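PDB 7BYS: galactan 1,3-beta-galactosidase from Phanerochaete chrysosporium, which probably hydrolyses beta-1,3-linked galactan from its chain ends as a family 43 exo-beta-1,3-galactanase and carries a calcium-containing carbohydrate-binding module. Local coordinates for residues Thr16-His20 with Leu265-Tyr270. Coordinates in Å, arbitrary orientation, origin at the centre of the assembly. Where two conformers were deposited one is given. Residues are numbered along the deposited sequence.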
loop_
_atom_site.group_PDB
_atom_site.type_symbol
_atom_site.label_atom_id
_atom_site.label_comp_id
_atom_site.label_asym_id
_atom_site.label_seq_id
_atom_site.Cartn_x
_atom_site.Cartn_y
_atom_site.Cartn_z
ATOM N N THR A 16 5.942 -6.759 13.423
ATOM C CA THR A 16 5.221 -6.277 12.250
ATOM C C THR A 16 5.377 -4.763 12.108
ATOM O O THR A 16 5.236 -4.014 13.080
ATOM C CB THR A 16 3.745 -6.653 12.358
ATOM O OG1 THR A 16 3.638 -8.041 12.702
ATOM C CG2 THR A 16 3.039 -6.415 11.029
ATOM N N ILE A 17 5.720 -4.318 10.898
ATOM C CA ILE A 17 5.884 -2.890 10.644
ATOM C C ILE A 17 4.539 -2.197 10.795
ATOM O O ILE A 17 3.517 -2.678 10.280
ATOM C CB ILE A 17 6.468 -2.676 9.241
ATOM C CG1 ILE A 17 7.911 -3.184 9.205
ATOM C CG2 ILE A 17 6.399 -1.193 8.841
ATOM C CD1 ILE A 17 8.518 -3.221 7.826
ATOM N N GLN A 18 4.531 -1.072 11.516
ATOM C CA GLN A 18 3.343 -0.260 11.777
ATOM C C GLN A 18 3.588 1.137 11.218
ATOM O O GLN A 18 3.937 2.060 11.958
ATOM C CB GLN A 18 3.049 -0.220 13.265
ATOM C CG GLN A 18 2.584 -1.569 13.808
ATOM C CD GLN A 18 1.189 -1.920 13.354
ATOM O OE1 GLN A 18 0.473 -1.081 12.812
ATOM N NE2 GLN A 18 0.795 -3.171 13.564
ATOM N N ALA A 19 3.405 1.286 9.911
ATOM C CA ALA A 19 3.669 2.549 9.222
ATOM C C ALA A 19 2.688 2.699 8.056
ATOM O O ALA A 19 3.051 2.792 6.884
ATOM C CB ALA A 19 5.133 2.622 8.792
ATOM N N HIS A 20 1.397 2.681 8.374
ATOM C CA HIS A 20 0.354 2.822 7.364
ATOM C C HIS A 20 0.245 4.274 6.910
ATOM O O HIS A 20 0.619 5.198 7.631
ATOM C CB HIS A 20 -0.952 2.295 7.953
ATOM C CG HIS A 20 -0.782 0.991 8.679
ATOM N ND1 HIS A 20 -0.833 -0.226 8.035
ATOM C CD2 HIS A 20 -0.517 0.719 9.980
ATOM C CE1 HIS A 20 -0.624 -1.196 8.909
ATOM N NE2 HIS A 20 -0.439 -0.652 10.101
ATOM N N LEU A 265 -7.232 -3.377 11.890
ATOM C CA LEU A 265 -6.472 -2.311 11.236
ATOM C C LEU A 265 -4.973 -2.500 11.377
ATOM O O LEU A 265 -4.216 -2.138 10.468
ATOM C CB LEU A 265 -6.860 -0.946 11.802
ATOM C CG LEU A 265 -8.059 -0.291 11.123
ATOM C CD1 LEU A 265 -8.537 0.917 11.933
ATOM C CD2 LEU A 265 -7.782 0.079 9.660
ATOM N N GLY A 266 -4.516 -3.042 12.506
ATOM C CA GLY A 266 -3.095 -3.249 12.682
ATOM C C GLY A 266 -2.511 -4.275 11.758
ATOM O O GLY A 266 -1.284 -4.346 11.634
ATOM N N SER A 267 -3.356 -5.064 11.106
ATOM C CA SER A 267 -2.923 -6.037 10.120
ATOM C C SER A 267 -3.165 -5.564 8.694
ATOM O O SER A 267 -3.045 -6.359 7.755
ATOM C CB SER A 267 -3.592 -7.390 10.384
ATOM O OG SER A 267 -3.168 -7.902 11.643
ATOM N N SER A 268 -3.493 -4.286 8.508
ATOM C CA SER A 268 -3.502 -3.731 7.161
ATOM C C SER A 268 -2.124 -3.917 6.532
ATOM O O SER A 268 -1.097 -3.736 7.191
ATOM C CB SER A 268 -3.860 -2.240 7.192
ATOM O OG SER A 268 -5.134 -2.022 7.794
ATOM N N ARG A 269 -2.104 -4.302 5.254
ATOM C CA ARG A 269 -0.880 -4.746 4.601
ATOM C C ARG A 269 -0.304 -3.641 3.723
ATOM O O ARG A 269 -0.942 -2.617 3.465
ATOM C CB ARG A 269 -1.113 -6.033 3.781
ATOM C CG ARG A 269 -1.532 -7.267 4.610
ATOM C CD ARG A 269 -0.616 -7.517 5.806
ATOM N NE ARG A 269 -0.967 -8.759 6.504
ATOM C CZ ARG A 269 -0.701 -9.000 7.781
ATOM N NH1 ARG A 269 -0.087 -8.097 8.520
ATOM N NH2 ARG A 269 -1.072 -10.161 8.325
ATOM N N TYR A 270 0.934 -3.855 3.285
ATOM C CA TYR A 270 1.662 -2.911 2.455
ATOM C C TYR A 270 1.760 -3.514 1.065
ATOM O O TYR A 270 2.309 -4.612 0.893
ATOM C CB TYR A 270 3.045 -2.655 3.064
ATOM C CG TYR A 270 2.923 -2.213 4.506
ATOM C CD1 TYR A 270 2.389 -0.969 4.829
ATOM C CD2 TYR A 270 3.305 -3.057 5.548
ATOM C CE1 TYR A 270 2.246 -0.571 6.142
ATOM C CE2 TYR A 270 3.155 -2.669 6.877
ATOM C CZ TYR A 270 2.632 -1.426 7.166
ATOM O OH TYR A 270 2.475 -1.035 8.487
HETATM O O HOH W 1 0.857 -3.572 10.316
HETATM O O HOH W 2 -1.453 -0.610 5.425
#
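Buried polar groups need partners, and a single tyrosine hydroxyl can serve two at once. Tyr270 OH donates to Ile17 O at 2.6 Å and accepts from Ala19 N at 2.9 Å, the latter almost linear (176°), so one side chain satisfies backbone groups of both polarities in 16-20, a segment without regular structure. Ile17 O also accepts a hydrogen bond from water 1 (2.8 Å), which donates a second to Gly266 O at 2.6 Å. That same Gly266 O accepts Gln18 NE2 directly (3.1 Å), while Gln18 OE1 receives His20 NE2 at 2.9 Å as well as the amide of Lys38. The other imidazole nitrogen, His20 ND1, lies 2.7 Å from water 2, which donates to Arg269 O (2.9 Å). The His20 and Tyr270 rings lie nearly parallel, at 22°, but are slid apart with centroids 5.1 Å from each other. Within 265-270, Leu265 O closes the turn by accepting both Ser268 N (3.0 Å) and Ser268 OG (2.8 Å). The network joins the loop entering strand 22-27 to the start of strand 269-276, thereby tying the first blade to the last across the closure of the five-bladed beta-propeller characteristic of GH43 enzymes, with the His20 side chain about 8 Å from that of Arg82, a residue of the galactose site, which is empty here.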